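Local structure of putative non-ribosomal peptide synthetase (Actinomadura parvosata subsp. kistnae, 6M7L) at residues A[208-218]-A[341-351]. The protein probably contributes a condensation domain to a non-ribosomal peptide synthetase, of the kind that forms amide bonds between carrier-bound aminoacyl or peptidyl units. Residues are numbered along the deposited sequence; the frame is centred on the assembly and turned at random.
Sequences IWDQIEFWRDR and VSEDAHRHQDL
Phe214 and His348 meet face to face because their first torsions turn the two rings onto each other: CG of Phe214 is anti to the backbone N (chi1 167°), while CG of His348 is anti to its own carbonyl carbon (chi1 -66°). The rings lie almost parallel, 4° apart, with centroids separated by 3.5 Å. Gln211 CG abuts the imidazole edge, 3.4 Å from His348 CD2. The main-chain carbonyl of His348 is gripped in turn, for Trp215 NE1, with its partner in the plane of the indole, donates to His348 O at 3.0 Å in a fairly straight bond. The far end of that indole packs on the helix, Trp215 CH2 lying 3.5 Å from Ala345 CB. Beyond the ring pair, Gln211 NE2 donates to the anti lone pair of Asp350 OD1 at 3.0 Å, a bent bond tilted from the amide plane, and Gln211 OE1 receives weak bonds from the backbone N of Asp350 and of Leu351. Leu351 then sets CD2 against Ile212 CG1 at 3.6 Å, next to Leu356 of helix 353-360. Toward the other end of helix 207-218, Arg218 bends so that its NH1 forms a salt bridge with Asp344 OD2, 3.1 Å, and Asp344 OD1 forms a second with Arg347 NH2. Within the condensation domain, helix 207-218 is thus fastened to the C-terminal end of helix 331-346 by a salt-bridge network and an aromatic stack, while one sound bond and two weak ones to main-chain atoms are consistent with holding the path of residues 347-351 toward helix 353-360.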
ATOM      1  N   ILE A 208     -31.684   8.220 -13.510  1.00 96.49           N
ATOM      2  CA  ILE A 208     -31.360   9.312 -12.599  1.00 94.26           C
ATOM      3  C   ILE A 208     -32.626  10.042 -12.160  1.00 98.88           C
ATOM      4  O   ILE A 208     -32.708  10.525 -11.025  1.00 97.14           O
ATOM      5  CB  ILE A 208     -30.340  10.261 -13.258  1.00 94.08           C
ATOM      6  CG1 ILE A 208     -30.350  11.633 -12.577  1.00 91.35           C
ATOM      7  CG2 ILE A 208     -30.595  10.362 -14.763  1.00 95.62           C
ATOM      8  CD1 ILE A 208     -29.822  12.762 -13.451  1.00 93.47           C
ATOM      9  N   TRP A 209     -33.637  10.116 -13.033  1.00103.39           N
ATOM     10  CA  TRP A 209     -34.917  10.698 -12.636  1.00 99.63           C
ATOM     11  C   TRP A 209     -35.515   9.951 -11.452  1.00 98.47           C
ATOM     12  O   TRP A 209     -36.034  10.570 -10.516  1.00 94.02           O
ATOM     13  CB  TRP A 209     -35.890  10.690 -13.814  1.00106.30           C
ATOM     14  CG  TRP A 209     -37.213  11.364 -13.545  1.00111.12           C
ATOM     15  CD1 TRP A 209     -37.581  12.624 -13.927  1.00110.12           C
ATOM     16  CD2 TRP A 209     -38.345  10.809 -12.858  1.00105.74           C
ATOM     17  NE1 TRP A 209     -38.864  12.889 -13.514  1.00108.90           N
ATOM     18  CE2 TRP A 209     -39.355  11.792 -12.855  1.00106.93           C
ATOM     19  CE3 TRP A 209     -38.601   9.580 -12.240  1.00106.40           C
ATOM     20  CZ2 TRP A 209     -40.598  11.585 -12.260  1.00108.05           C
ATOM     21  CZ3 TRP A 209     -39.835   9.377 -11.648  1.00107.50           C
ATOM     22  CH2 TRP A 209     -40.819  10.373 -11.664  1.00108.71           C
ATOM     23  N   ASP A 210     -35.468   8.614 -11.483  1.00 98.52           N
ATOM     24  CA  ASP A 210     -35.896   7.838 -10.323  1.00 98.83           C
ATOM     25  C   ASP A 210     -35.092   8.216  -9.089  1.00 91.71           C
ATOM     26  O   ASP A 210     -35.633   8.280  -7.980  1.00 94.80           O
ATOM     27  CB  ASP A 210     -35.762   6.338 -10.598  1.00100.43           C
ATOM     28  CG  ASP A 210     -37.088   5.679 -10.922  1.00104.03           C
ATOM     29  OD1 ASP A 210     -37.089   4.684 -11.679  1.00102.58           O
ATOM     30  OD2 ASP A 210     -38.130   6.161 -10.427  1.00 98.87           O
ATOM     31  N   GLN A 211     -33.797   8.482  -9.264  1.00 86.70           N
ATOM     32  CA  GLN A 211     -32.951   8.817  -8.126  1.00 85.20           C
ATOM     33  C   GLN A 211     -33.186  10.243  -7.645  1.00 87.37           C
ATOM     34  O   GLN A 211     -33.222  10.491  -6.434  1.00 86.15           O
ATOM     35  CB  GLN A 211     -31.482   8.594  -8.483  1.00 82.96           C
ATOM     36  CG  GLN A 211     -30.960   7.280  -7.950  1.00 79.46           C
ATOM     37  CD  GLN A 211     -29.809   6.716  -8.744  1.00 75.13           C
ATOM     38  OE1 GLN A 211     -28.917   7.445  -9.176  1.00 77.57           O
ATOM     39  NE2 GLN A 211     -29.824   5.405  -8.947  1.00 74.88           N
ATOM     40  N   ILE A 212     -33.349  11.192  -8.571  1.00 86.34           N
ATOM     41  CA  ILE A 212     -33.686  12.558  -8.177  1.00 86.04           C
ATOM     42  C   ILE A 212     -34.986  12.574  -7.385  1.00 84.73           C
ATOM     43  O   ILE A 212     -35.099  13.259  -6.362  1.00 82.38           O
ATOM     44  CB  ILE A 212     -33.766  13.472  -9.414  1.00 88.17           C
ATOM     45  CG1 ILE A 212     -32.391  13.604 -10.073  1.00 82.56           C
ATOM     46  CG2 ILE A 212     -34.313  14.840  -9.032  1.00 77.67           C
ATOM     47  CD1 ILE A 212     -32.382  14.510 -11.282  1.00 78.60           C
ATOM     48  N   GLU A 213     -35.981  11.806  -7.835  1.00 88.37           N
ATOM     49  CA  GLU A 213     -37.235  11.707  -7.099  1.00 83.84           C
ATOM     50  C   GLU A 213     -37.033  11.039  -5.746  1.00 81.57           C
ATOM     51  O   GLU A 213     -37.699  11.395  -4.767  1.00 86.77           O
ATOM     52  CB  GLU A 213     -38.269  10.939  -7.921  1.00 91.07           C
ATOM     53  CG  GLU A 213     -38.812  11.706  -9.111  1.00 93.98           C
ATOM     54  CD  GLU A 213     -39.489  12.999  -8.705  1.00101.49           C
ATOM     55  OE1 GLU A 213     -39.002  14.081  -9.102  1.00 97.39           O
ATOM     56  OE2 GLU A 213     -40.503  12.933  -7.978  1.00 96.67           O
ATOM     57  N   PHE A 214     -36.120  10.069  -5.671  1.00 84.29           N
ATOM     58  CA  PHE A 214     -35.882   9.367  -4.413  1.00 84.96           C
ATOM     59  C   PHE A 214     -35.402  10.324  -3.331  1.00 80.22           C
ATOM     60  O   PHE A 214     -35.898  10.298  -2.199  1.00 78.95           O
ATOM     61  CB  PHE A 214     -34.869   8.239  -4.620  1.00 78.89           C
ATOM     62  CG  PHE A 214     -34.335   7.661  -3.339  1.00 79.56           C
ATOM     63  CD1 PHE A 214     -35.054   6.706  -2.640  1.00 76.82           C
ATOM     64  CD2 PHE A 214     -33.112   8.075  -2.832  1.00 72.81           C
ATOM     65  CE1 PHE A 214     -34.565   6.174  -1.462  1.00 72.32           C
ATOM     66  CE2 PHE A 214     -32.621   7.548  -1.654  1.00 72.04           C
ATOM     67  CZ  PHE A 214     -33.348   6.596  -0.968  1.00 72.82           C
ATOM     68  N   TRP A 215     -34.435  11.183  -3.663  1.00 77.34           N
ATOM     69  CA  TRP A 215     -33.855  12.070  -2.661  1.00 75.09           C
ATOM     70  C   TRP A 215     -34.774  13.231  -2.305  1.00 76.71           C
ATOM     71  O   TRP A 215     -34.726  13.722  -1.173  1.00 81.69           O
ATOM     72  CB  TRP A 215     -32.504  12.596  -3.145  1.00 74.28           C
ATOM     73  CG  TRP A 215     -31.430  11.560  -3.113  1.00 72.29           C
ATOM     74  CD1 TRP A 215     -30.831  10.966  -4.183  1.00 71.24           C
ATOM     75  CD2 TRP A 215     -30.839  10.979  -1.946  1.00 65.11           C
ATOM     76  NE1 TRP A 215     -29.896  10.055  -3.754  1.00 67.07           N
ATOM     77  CE2 TRP A 215     -29.882  10.045  -2.384  1.00 63.66           C
ATOM     78  CE3 TRP A 215     -31.025  11.162  -0.573  1.00 64.30           C
ATOM     79  CZ2 TRP A 215     -29.112   9.297  -1.499  1.00 65.49           C
ATOM     80  CZ3 TRP A 215     -30.261  10.415   0.305  1.00 59.35           C
ATOM     81  CH2 TRP A 215     -29.316   9.498  -0.161  1.00 59.57           C
ATOM     82  N   ARG A 216     -35.604  13.689  -3.246  1.00 80.35           N
ATOM     83  CA  ARG A 216     -36.593  14.714  -2.919  1.00 76.15           C
ATOM     84  C   ARG A 216     -37.529  14.230  -1.820  1.00 77.28           C
ATOM     85  O   ARG A 216     -37.671  14.879  -0.778  1.00 80.04           O
ATOM     86  CB  ARG A 216     -37.390  15.102  -4.165  1.00 76.21           C
ATOM     87  CG  ARG A 216     -36.599  15.847  -5.223  1.00 75.07           C
ATOM     88  CD  ARG A 216     -37.511  16.332  -6.337  1.00 72.27           C
ATOM     89  NE  ARG A 216     -36.786  17.072  -7.364  1.00 75.19           N
ATOM     90  CZ  ARG A 216     -36.445  18.353  -7.261  1.00 77.23           C
ATOM     91  NH1 ARG A 216     -36.756  19.038  -6.168  1.00 78.57           N
ATOM     92  NH2 ARG A 216     -35.787  18.948  -8.247  1.00 80.01           N
ATOM     93  N   ASP A 217     -38.175  13.082  -2.039  1.00 77.57           N
ATOM     94  CA  ASP A 217     -39.054  12.514  -1.023  1.00 80.35           C
ATOM     95  C   ASP A 217     -38.279  12.110   0.224  1.00 79.80           C
ATOM     96  O   ASP A 217     -38.810  12.193   1.337  1.00 79.65           O
ATOM     97  CB  ASP A 217     -39.805  11.312  -1.597  1.00 89.83           C
ATOM     98  CG  ASP A 217     -40.917  10.824  -0.685  1.00 98.74           C
ATOM     99  OD1 ASP A 217     -41.268  11.539   0.277  1.00100.54           O
ATOM    100  OD2 ASP A 217     -41.443   9.719  -0.935  1.00105.48           O
ATOM    101  N   ARG A 218     -37.027  11.678   0.059  1.00 77.73           N
ATOM    102  CA  ARG A 218     -36.226  11.287   1.215  1.00 79.62           C
ATOM    103  C   ARG A 218     -35.894  12.491   2.088  1.00 80.64           C
ATOM    104  O   ARG A 218     -35.845  12.378   3.319  1.00 81.74           O
ATOM    105  CB  ARG A 218     -34.949  10.589   0.752  1.00 81.00           C
ATOM    106  CG  ARG A 218     -34.184   9.923   1.872  1.00 79.99           C
ATOM    107  CD  ARG A 218     -35.056   8.915   2.591  1.00 76.66           C
ATOM    108  NE  ARG A 218     -35.169   7.670   1.843  1.00 80.31           N
ATOM    109  CZ  ARG A 218     -35.994   6.680   2.164  1.00 92.91           C
ATOM    110  NH1 ARG A 218     -36.026   5.576   1.430  1.00 99.26           N
ATOM    111  NH2 ARG A 218     -36.792   6.795   3.216  1.00 99.01           N
ATOM    112  N   VAL A 341     -31.945   3.390   5.789  1.00 63.91           N
ATOM    113  CA  VAL A 341     -31.647   4.510   4.904  1.00 66.66           C
ATOM    114  C   VAL A 341     -30.301   4.313   4.224  1.00 65.03           C
ATOM    115  O   VAL A 341     -30.087   4.798   3.106  1.00 67.33           O
ATOM    116  CB  VAL A 341     -31.711   5.849   5.665  1.00 63.70           C
ATOM    117  CG1 VAL A 341     -30.558   5.973   6.647  1.00 61.69           C
ATOM    118  CG2 VAL A 341     -31.711   7.012   4.684  1.00 55.84           C
ATOM    119  N   SER A 342     -29.377   3.589   4.864  1.00 63.99           N
ATOM    120  CA  SER A 342     -28.080   3.352   4.240  1.00 66.72           C
ATOM    121  C   SER A 342     -28.197   2.402   3.053  1.00 69.00           C
ATOM    122  O   SER A 342     -27.465   2.551   2.069  1.00 63.33           O
ATOM    123  CB  SER A 342     -27.090   2.806   5.268  1.00 64.24           C
ATOM    124  OG  SER A 342     -25.776   2.780   4.736  1.00 69.20           O
ATOM    125  N   GLU A 343     -29.113   1.434   3.121  1.00 65.84           N
ATOM    126  CA  GLU A 343     -29.324   0.539   1.989  1.00 68.23           C
ATOM    127  C   GLU A 343     -29.982   1.268   0.825  1.00 69.36           C
ATOM    128  O   GLU A 343     -29.570   1.105  -0.330  1.00 71.76           O
ATOM    129  CB  GLU A 343     -30.166  -0.661   2.421  1.00 77.93           C
ATOM    130  CG  GLU A 343     -29.404  -1.671   3.261  1.00 78.22           C
ATOM    131  CD  GLU A 343     -30.316  -2.560   4.077  1.00 85.44           C
ATOM    132  OE1 GLU A 343     -31.551  -2.465   3.908  1.00 80.63           O
ATOM    133  OE2 GLU A 343     -29.797  -3.352   4.893  1.00 90.64           O
ATOM    134  N   ASP A 344     -31.002   2.081   1.107  1.00 74.60           N
ATOM    135  CA  ASP A 344     -31.672   2.817   0.040  1.00 72.84           C
ATOM    136  C   ASP A 344     -30.759   3.880  -0.557  1.00 70.27           C
ATOM    137  O   ASP A 344     -30.784   4.113  -1.771  1.00 71.68           O
ATOM    138  CB  ASP A 344     -32.961   3.450   0.566  1.00 77.34           C
ATOM    139  CG  ASP A 344     -33.917   2.428   1.153  1.00 81.73           C
ATOM    140  OD1 ASP A 344     -33.843   1.244   0.757  1.00 86.55           O
ATOM    141  OD2 ASP A 344     -34.742   2.810   2.008  1.00 80.03           O
ATOM    142  N   ALA A 345     -29.944   4.531   0.276  1.00 73.42           N
ATOM    143  CA  ALA A 345     -29.042   5.566  -0.222  1.00 66.22           C
ATOM    144  C   ALA A 345     -27.981   4.974  -1.142  1.00 68.17           C
ATOM    145  O   ALA A 345     -27.706   5.515  -2.219  1.00 67.26           O
ATOM    146  CB  ALA A 345     -28.389   6.304   0.946  1.00 57.36           C
ATOM    147  N   HIS A 346     -27.368   3.860  -0.729  1.00 72.42           N
ATOM    148  CA  HIS A 346     -26.377   3.207  -1.578  1.00 74.17           C
ATOM    149  C   HIS A 346     -26.995   2.626  -2.844  1.00 71.77           C
ATOM    150  O   HIS A 346     -26.267   2.354  -3.804  1.00 71.72           O
ATOM    151  CB  HIS A 346     -25.646   2.116  -0.796  1.00 66.08           C
ATOM    152  CG  HIS A 346     -24.602   2.641   0.140  1.00 67.04           C
ATOM    153  ND1 HIS A 346     -24.850   2.886   1.473  1.00 74.28           N
ATOM    154  CD2 HIS A 346     -23.308   2.979  -0.070  1.00 60.89           C
ATOM    155  CE1 HIS A 346     -23.751   3.344   2.046  1.00 73.99           C
ATOM    156  NE2 HIS A 346     -22.801   3.411   1.132  1.00 73.27           N
ATOM    157  N   ARG A 347     -28.312   2.431  -2.866  1.00 72.19           N
ATOM    158  CA  ARG A 347     -29.019   2.075  -4.089  1.00 74.83           C
ATOM    159  C   ARG A 347     -29.321   3.285  -4.965  1.00 74.44           C
ATOM    160  O   ARG A 347     -29.948   3.123  -6.018  1.00 76.97           O
ATOM    161  CB  ARG A 347     -30.328   1.350  -3.757  1.00 74.66           C
ATOM    162  CG  ARG A 347     -30.201  -0.159  -3.648  1.00 84.71           C
ATOM    163  CD  ARG A 347     -31.566  -0.832  -3.598  1.00 86.60           C
ATOM    164  NE  ARG A 347     -32.158  -0.795  -2.265  1.00 86.32           N
ATOM    165  CZ  ARG A 347     -31.947  -1.719  -1.333  1.00 82.74           C
ATOM    166  NH1 ARG A 347     -31.153  -2.749  -1.593  1.00 79.74           N
ATOM    167  NH2 ARG A 347     -32.525  -1.614  -0.144  1.00 84.78           N
ATOM    168  N   HIS A 348     -28.890   4.481  -4.566  1.00 74.27           N
ATOM    169  CA  HIS A 348     -29.250   5.717  -5.253  1.00 75.14           C
ATOM    170  C   HIS A 348     -28.077   6.687  -5.281  1.00 70.89           C
ATOM    171  O   HIS A 348     -28.248   7.896  -5.091  1.00 72.51           O
ATOM    172  CB  HIS A 348     -30.458   6.384  -4.594  1.00 70.71           C
ATOM    173  CG  HIS A 348     -31.729   5.603  -4.710  1.00 72.84           C
ATOM    174  ND1 HIS A 348     -32.085   4.620  -3.811  1.00 75.00           N
ATOM    175  CD2 HIS A 348     -32.738   5.671  -5.610  1.00 70.18           C
ATOM    176  CE1 HIS A 348     -33.255   4.113  -4.156  1.00 77.33           C
ATOM    177  NE2 HIS A 348     -33.672   4.732  -5.245  1.00 74.84           N
ATOM    178  N   GLN A 349     -26.867   6.185  -5.528  1.00 75.14           N
ATOM    179  CA  GLN A 349     -25.667   7.009  -5.434  1.00 74.28           C
ATOM    180  C   GLN A 349     -25.079   7.362  -6.798  1.00 71.39           C
ATOM    181  O   GLN A 349     -23.896   7.705  -6.885  1.00 73.97           O
ATOM    182  CB  GLN A 349     -24.618   6.316  -4.564  1.00 76.17           C
ATOM    183  CG  GLN A 349     -24.192   4.948  -5.055  1.00 78.49           C
ATOM    184  CD  GLN A 349     -23.410   4.184  -4.009  1.00 82.64           C
ATOM    185  OE1 GLN A 349     -23.444   4.522  -2.824  1.00 79.89           O
ATOM    186  NE2 GLN A 349     -22.700   3.148  -4.438  1.00 89.01           N
ATOM    187  N   ASP A 350     -25.876   7.300  -7.862  1.00 71.63           N
ATOM    188  CA  ASP A 350     -25.391   7.718  -9.171  1.00 72.71           C
ATOM    189  C   ASP A 350     -25.629   9.199  -9.426  1.00 72.63           C
ATOM    190  O   ASP A 350     -24.868   9.823 -10.175  1.00 74.61           O
ATOM    191  CB  ASP A 350     -26.045   6.881 -10.272  1.00 77.77           C
ATOM    192  CG  ASP A 350     -25.942   5.393 -10.006  1.00 76.79           C
ATOM    193  OD1 ASP A 350     -26.900   4.820  -9.446  1.00 72.68           O
ATOM    194  OD2 ASP A 350     -24.894   4.801 -10.341  1.00 92.41           O
ATOM    195  N   LEU A 351     -26.661   9.768  -8.824  1.00 79.01           N
ATOM    196  CA  LEU A 351     -26.839  11.214  -8.832  1.00 73.10           C
ATOM    197  C   LEU A 351     -25.775  11.854  -7.950  1.00 74.58           C
ATOM    198  O   LEU A 351     -25.702  11.532  -6.757  1.00 76.12           O
ATOM    199  CB  LEU A 351     -28.234  11.577  -8.335  1.00 75.87           C
ATOM    200  CG  LEU A 351     -28.530  13.064  -8.129  1.00 74.80           C
ATOM    201  CD1 LEU A 351     -28.470  13.812  -9.450  1.00 74.82           C
ATOM    202  CD2 LEU A 351     -29.880  13.254  -7.456  1.00 69.88           C
TER